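Local structure of enoyl-CoA hydratase (7MCM) at residues B[162-165]-B[166-170]; B[179-182]-B[183-187]; B[223-226]-B[227-231]. The protein probably catalyses the reversible addition of water to trans-2-enoyl-CoA thioesters in fatty acid oxidation, as a hexameric member of the crotonase family. All coordinates share one frame; numbering follows the deposited sequence.

Interaction 1: B[162-165]-B[166-170]; sequences VGWA and RAAEM
Ala167 N, Ala168 N and Glu169 N reach back four residues to Gly163 O, Trp164 O and Ala165 O at 2.9–3.0 Å, so the first turn of helix 164-173 closes onto a glycine N-cap that is also the turn out of helix 154-162. With its positive phi (85°), Gly163 takes a backbone that would jam a CB against the preceding carbonyl. Water 1 stands between Val162 O and Arg166 N in place of a direct bond, donating to the former and accepting from the latter, each at 2.9 Å. Over this joint Val162 CG2 sits 3.7 Å from Arg166 CB and 3.6 Å from Ala167 N, the side chains of Val162 and Arg166 crossing at about a right angle. Arg166 then bends at chi2 (-60°) and runs along the helix to Glu169, whose extended chain brings OE1 to 2.8 Å from Arg166 NH1. That salt bridge lies flat in the guanidinium plane and uses the syn lone pair of OE1. Glu169 OE2 turns to Arg207 of a second subunit. Because Arg207 belongs to the neighbour, the intrahelical pair is part of the interface; two positive partners would probably favour the ionised form of the buried carboxylate.

Interaction 2: B[179-182]-B[183-187]; sequences AATA and LSWGL
Thr181 lays its methyl over the indole of Trp185, one helical turn on: CG2 stands 3.3 Å above the ring plane, offset toward the rim, and its closest ring atom is Trp185 CE2 at 3.4 Å. The contact is a CH-pi interaction, with CG2 3.7 Å from the centroid of the five-membered ring and 27° off its normal. The two side chains run side by side in the same direction. Trp185 CG lies anti to its own carbonyl carbon (chi1 -64°), which swings the indole back along the helix so that one face meets the methyl. On the other branch, Thr181 OG1 bonds to Asp178 OD1, just before the helix, and this helps to fix the rotation that presents CG2 to the ring. On the backbone of the same two residues, Trp185 N donates to Thr181 O at 2.9 Å. The helix ends here in a Schellman motif: Gly186 leaves helical geometry with a positive phi (81°), Gly186 N donates to Leu183 O at 3.0 Å, and Leu187 N turns back to Ala182 O at 2.9 Å in a bond that is weak because its angle is poor. The reversal carries Leu187 CB to 3.9 Å from Ala182 CB, the apolar contact that accompanies such a C-cap. Both side chains also touch Phe139 of strand 138-140, while Arg166 and Glu169 of helix 164-173 pack against the indole of Trp185.

Interaction 3: B[223-226]-B[227-231]; sequences LLES and RTASL
Arg227 packs back over the final residues of helix 213-226, beginning with CB, 3.7 Å from Leu224 O. Its CG is anti to the carbonyl carbon (chi1 -57°) and lies against two carbonyls, 3.6 Å from Leu223 O and slightly farther from Leu224 O. A bend at chi3 (-78°) then turns the guanidinium so that Leu224 CD2 lies over one of its faces, with NE, CZ and NH2 all near that methyl and Arg227 NH2 closest to Leu224 CD2 at 3.2 Å. The two side chains run alongside one another, an aliphatic branch against a flat cation. Along the backbone, Arg227 N makes a weak bond to Leu224 O, and Glu225 O receives a weak one from Thr228 N and a firmer one from Ala229 N at 3.0 Å, nearly in line with the C=O. Glu225 folds at chi2 (85°), bringing its carboxylate beside Ala229 CB; OE1 pairs with Arg221, and OE2 with Ser233 OG of a fourth subunit. Ser230 then N-caps the next helix through its OG, bonded to Ser233 N. The turn thus joins helices 213-226 and 231-241, with Glu225 and Ser226 packed on the latter and Arg227 on Trp156 and Phe157 of helix 154-162.

Overall arrangement
From the N terminus, the three contacts follow one another in series, each a local turn, and none encloses or crosses another. Interaction 1 joins helix 154-162 to helix 164-173; after strand 177-178, interaction 2 closes the end of helix 179-185. These two touch, with centres about 12 Å apart: Val162 CG1 rests on Leu187 CB, and Met170 CG on Trp185 CZ3, tying the two helices together. Interaction 3 lies farther along, between helices 213-226 and 231-241, about 22 Å from interaction 1 between centres and without touching it. Across the hexamer, however, the turn at 162-170 of one subunit meets the 223-231 turn of a neighbouring one.

Interaction 1: B[162-165]-B[166-170]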
loop_
_atom_site.group_PDB
_atom_site.type_symbol
_atom_site.label_atom_id
_atom_site.label_comp_id
_atom_site.label_asym_id
_atom_site.label_seq_id
_atom_site.Cartn_x
_atom_site.Cartn_y
_atom_site.Cartn_z
ATOM N N VAL B 162 -5.030 13.039 16.132
ATOM C CA VAL B 162 -6.320 13.379 16.716
ATOM C C VAL B 162 -7.488 12.679 16.042
ATOM O O VAL B 162 -8.633 12.927 16.413
ATOM C CB VAL B 162 -6.551 14.905 16.737
ATOM C CG1 VAL B 162 -5.483 15.592 17.585
ATOM C CG2 VAL B 162 -6.601 15.501 15.301
ATOM N N GLY B 163 -7.244 11.794 15.085
ATOM C CA GLY B 163 -8.329 11.163 14.358
ATOM C C GLY B 163 -8.777 12.028 13.191
ATOM O O GLY B 163 -8.561 13.236 13.151
ATOM N N TRP B 164 -9.441 11.395 12.231
ATOM C CA TRP B 164 -9.707 12.084 10.972
ATOM C C TRP B 164 -10.741 13.202 11.118
ATOM O O TRP B 164 -10.632 14.228 10.440
ATOM C CB TRP B 164 -10.154 11.086 9.905
ATOM C CG TRP B 164 -9.912 11.630 8.520
ATOM C CD1 TRP B 164 -8.736 11.600 7.812
ATOM C CD2 TRP B 164 -10.860 12.300 7.688
ATOM N NE1 TRP B 164 -8.905 12.202 6.590
ATOM C CE2 TRP B 164 -10.199 12.637 6.488
ATOM C CE3 TRP B 164 -12.206 12.645 7.838
ATOM C CZ2 TRP B 164 -10.836 13.300 5.454
ATOM C CZ3 TRP B 164 -12.830 13.298 6.812
ATOM C CH2 TRP B 164 -12.146 13.621 5.635
ATOM N N ALA B 165 -11.738 13.044 11.989
ATOM C CA ALA B 165 -12.774 14.070 12.103
ATOM C C ALA B 165 -12.226 15.339 12.749
ATOM O O ALA B 165 -12.459 16.448 12.248
ATOM C CB ALA B 165 -13.973 13.537 12.891
ATOM N N ARG B 166 -11.458 15.200 13.832
ATOM C CA ARG B 166 -10.866 16.388 14.454
ATOM C C ARG B 166 -9.819 17.022 13.548
ATOM O O ARG B 166 -9.659 18.243 13.545
ATOM C CB ARG B 166 -10.238 16.044 15.809
ATOM C CG ARG B 166 -11.232 15.683 16.898
ATOM C CD ARG B 166 -12.218 16.826 17.182
ATOM N NE ARG B 166 -13.079 16.490 18.312
ATOM C CZ ARG B 166 -14.173 17.150 18.663
ATOM N NH1 ARG B 166 -14.583 18.219 18.001
ATOM N NH2 ARG B 166 -14.880 16.720 19.705
ATOM N N ALA B 167 -9.069 16.214 12.794
ATOM C CA ALA B 167 -8.105 16.805 11.870
ATOM C C ALA B 167 -8.814 17.614 10.789
ATOM O O ALA B 167 -8.318 18.660 10.359
ATOM C CB ALA B 167 -7.238 15.716 11.241
ATOM N N ALA B 168 -9.962 17.120 10.318
ATOM C CA ALA B 168 -10.767 17.862 9.361
ATOM C C ALA B 168 -11.253 19.169 9.975
ATOM O O ALA B 168 -11.146 20.234 9.360
ATOM C CB ALA B 168 -11.952 17.004 8.892
ATOM N N GLU B 169 -11.766 19.109 11.206
ATOM C CA GLU B 169 -12.201 20.326 11.878
ATOM C C GLU B 169 -11.063 21.338 11.980
ATOM O O GLU B 169 -11.236 22.515 11.644
ATOM C CB GLU B 169 -12.755 20.001 13.264
ATOM C CG GLU B 169 -13.142 21.245 14.040
ATOM C CD GLU B 169 -13.669 20.929 15.414
ATOM O OE1 GLU B 169 -13.916 19.741 15.694
ATOM O OE2 GLU B 169 -13.844 21.866 16.216
ATOM N N MET B 170 -9.879 20.898 12.420
ATOM C CA MET B 170 -8.774 21.846 12.568
ATOM C C MET B 170 -8.313 22.382 11.219
ATOM O O MET B 170 -7.983 23.567 11.092
ATOM C CB MET B 170 -7.586 21.188 13.282
ATOM C CG MET B 170 -7.835 20.835 14.735
ATOM S SD MET B 170 -6.433 20.013 15.517
ATOM C CE MET B 170 -5.190 21.284 15.419
HETATM O O HOH W 1 -11.234 12.677 15.168
#

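Interaction 2: B[179-182]-B[183-187]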
loop_
_atom_site.group_PDB
_atom_site.type_symbol
_atom_site.label_atom_id
_atom_site.label_comp_id
_atom_site.label_asym_id
_atom_site.label_seq_id
_atom_site.Cartn_x
_atom_site.Cartn_y
_atom_site.Cartn_z
ATOM N N ALA B 179 -5.026 24.397 25.071
ATOM C CA ALA B 179 -4.318 23.255 25.649
ATOM C C ALA B 179 -5.292 22.214 26.186
ATOM O O ALA B 179 -5.091 21.004 25.999
ATOM C CB ALA B 179 -3.376 23.733 26.754
ATOM N N ALA B 180 -6.343 22.663 26.872
ATOM C CA ALA B 180 -7.301 21.731 27.450
ATOM C C ALA B 180 -8.018 20.941 26.367
ATOM O O ALA B 180 -8.222 19.728 26.505
ATOM C CB ALA B 180 -8.298 22.480 28.330
ATOM N N THR B 181 -8.428 21.611 25.290
ATOM C CA THR B 181 -9.057 20.901 24.180
ATOM C C THR B 181 -8.071 19.943 23.531
ATOM O O THR B 181 -8.419 18.799 23.208
ATOM C CB THR B 181 -9.597 21.894 23.153
ATOM O OG1 THR B 181 -10.436 22.852 23.816
ATOM C CG2 THR B 181 -10.408 21.167 22.096
ATOM N N ALA B 182 -6.830 20.397 23.337
ATOM C CA ALA B 182 -5.780 19.539 22.795
ATOM C C ALA B 182 -5.605 18.286 23.640
ATOM O O ALA B 182 -5.453 17.186 23.100
ATOM C CB ALA B 182 -4.462 20.313 22.712
ATOM N N LEU B 183 -5.610 18.435 24.967
ATOM C CA LEU B 183 -5.522 17.276 25.849
ATOM C C LEU B 183 -6.712 16.353 25.640
ATOM O O LEU B 183 -6.548 15.144 25.455
ATOM C CB LEU B 183 -5.451 17.727 27.312
ATOM C CG LEU B 183 -5.275 16.630 28.375
ATOM C CD1 LEU B 183 -3.908 15.982 28.241
ATOM C CD2 LEU B 183 -5.450 17.186 29.778
ATOM N N SER B 184 -7.921 16.927 25.632
ATOM C CA SER B 184 -9.144 16.153 25.457
ATOM C C SER B 184 -9.134 15.358 24.156
ATOM O O SER B 184 -9.674 14.249 24.095
ATOM C CB SER B 184 -10.349 17.094 25.505
ATOM O OG SER B 184 -11.533 16.407 25.175
ATOM N N TRP B 185 -8.548 15.913 23.100
ATOM C CA TRP B 185 -8.518 15.245 21.806
ATOM C C TRP B 185 -7.343 14.290 21.650
ATOM O O TRP B 185 -7.301 13.538 20.670
ATOM C CB TRP B 185 -8.469 16.270 20.665
ATOM C CG TRP B 185 -9.679 17.147 20.551
ATOM C CD1 TRP B 185 -10.827 17.084 21.299
ATOM C CD2 TRP B 185 -9.867 18.223 19.612
ATOM N NE1 TRP B 185 -11.717 18.053 20.880
ATOM C CE2 TRP B 185 -11.148 18.766 19.849
ATOM C CE3 TRP B 185 -9.073 18.777 18.592
ATOM C CZ2 TRP B 185 -11.652 19.841 19.109
ATOM C CZ3 TRP B 185 -9.575 19.841 17.856
ATOM C CH2 TRP B 185 -10.850 20.369 18.123
ATOM N N GLY B 186 -6.421 14.251 22.605
ATOM C CA GLY B 186 -5.243 13.429 22.423
ATOM C C GLY B 186 -4.169 14.071 21.576
ATOM O O GLY B 186 -3.206 13.391 21.197
ATOM N N LEU B 187 -4.316 15.350 21.233
ATOM C CA LEU B 187 -3.240 16.046 20.535
ATOM C C LEU B 187 -1.987 16.121 21.407
ATOM O O LEU B 187 -0.866 16.013 20.896
ATOM C CB LEU B 187 -3.713 17.435 20.116
ATOM C CG LEU B 187 -2.820 18.346 19.265
ATOM C CD1 LEU B 187 -2.180 17.567 18.124
ATOM C CD2 LEU B 187 -3.647 19.507 18.713
#

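Interaction 3: B[223-226]-B[227-231]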
loop_
_atom_site.group_PDB
_atom_site.type_symbol
_atom_site.label_atom_id
_atom_site.label_comp_id
_atom_site.label_asym_id
_atom_site.label_seq_id
_atom_site.Cartn_x
_atom_site.Cartn_y
_atom_site.Cartn_z
ATOM N N LEU B 223 8.573 1.162 15.322
ATOM C CA LEU B 223 7.340 1.952 15.373
ATOM C C LEU B 223 7.125 2.744 14.087
ATOM O O LEU B 223 5.987 2.871 13.617
ATOM C CB LEU B 223 7.353 2.895 16.572
ATOM C CG LEU B 223 7.083 2.216 17.916
ATOM C CD1 LEU B 223 7.574 3.102 19.038
ATOM C CD2 LEU B 223 5.608 1.928 18.049
ATOM N N LEU B 224 8.195 3.318 13.523
ATOM C CA LEU B 224 8.069 4.024 12.248
ATOM C C LEU B 224 7.583 3.094 11.147
ATOM O O LEU B 224 6.721 3.468 10.344
ATOM C CB LEU B 224 9.399 4.653 11.838
ATOM C CG LEU B 224 9.817 5.958 12.513
ATOM C CD1 LEU B 224 11.120 6.464 11.919
ATOM C CD2 LEU B 224 8.724 6.993 12.318
ATOM N N GLU B 225 8.126 1.877 11.095
ATOM C CA GLU B 225 7.711 0.924 10.069
ATOM C C GLU B 225 6.230 0.579 10.180
ATOM O O GLU B 225 5.550 0.403 9.161
ATOM C CB GLU B 225 8.580 -0.334 10.169
ATOM C CG GLU B 225 8.144 -1.466 9.264
ATOM C CD GLU B 225 8.729 -1.327 7.875
ATOM O OE1 GLU B 225 9.466 -0.346 7.639
ATOM O OE2 GLU B 225 8.421 -2.172 7.010
ATOM N N SER B 226 5.697 0.527 11.403
ATOM C CA SER B 226 4.324 0.083 11.591
ATOM C C SER B 226 3.293 1.105 11.108
ATOM O O SER B 226 2.148 0.721 10.826
ATOM C CB SER B 226 4.121 -0.257 13.066
ATOM O OG SER B 226 5.154 -1.140 13.520
ATOM N N ARG B 227 3.661 2.383 10.990
ATOM C CA ARG B 227 2.686 3.378 10.538
ATOM C C ARG B 227 2.164 3.074 9.146
ATOM O O ARG B 227 1.015 3.400 8.831
ATOM C CB ARG B 227 3.289 4.785 10.562
ATOM C CG ARG B 227 3.795 5.179 11.923
ATOM C CD ARG B 227 3.866 6.681 12.110
ATOM N NE ARG B 227 5.024 7.303 11.476
ATOM C CZ ARG B 227 5.483 8.507 11.795
ATOM N NH1 ARG B 227 4.944 9.216 12.780
ATOM N NH2 ARG B 227 6.498 9.020 11.103
ATOM N N THR B 228 2.966 2.458 8.308
ATOM C CA THR B 228 2.544 2.250 6.926
ATOM C C THR B 228 2.621 0.800 6.474
ATOM O O THR B 228 1.756 0.350 5.717
ATOM C CB THR B 228 3.404 3.107 5.990
ATOM O OG1 THR B 228 4.758 3.101 6.463
ATOM C CG2 THR B 228 2.875 4.537 5.919
ATOM N N ALA B 229 3.633 0.062 6.908
ATOM C CA ALA B 229 3.895 -1.250 6.347
ATOM C C ALA B 229 2.830 -2.263 6.767
ATOM O O ALA B 229 2.088 -2.075 7.734
ATOM C CB ALA B 229 5.277 -1.739 6.775
ATOM N N SER B 230 2.760 -3.350 6.007
ATOM C CA SER B 230 1.886 -4.463 6.340
ATOM C C SER B 230 2.336 -5.114 7.648
ATOM O O SER B 230 3.434 -4.863 8.158
ATOM C CB SER B 230 1.923 -5.509 5.231
ATOM O OG SER B 230 3.226 -6.094 5.202
ATOM N N LEU B 231 1.481 -5.983 8.190
ATOM C CA LEU B 231 1.924 -6.775 9.330
ATOM C C LEU B 231 3.136 -7.620 8.962
ATOM O O LEU B 231 4.101 -7.702 9.730
ATOM C CB LEU B 231 0.783 -7.650 9.844
ATOM C CG LEU B 231 1.155 -8.655 10.939
ATOM C CD1 LEU B 231 1.794 -7.974 12.154
ATOM C CD2 LEU B 231 -0.090 -9.409 11.351
#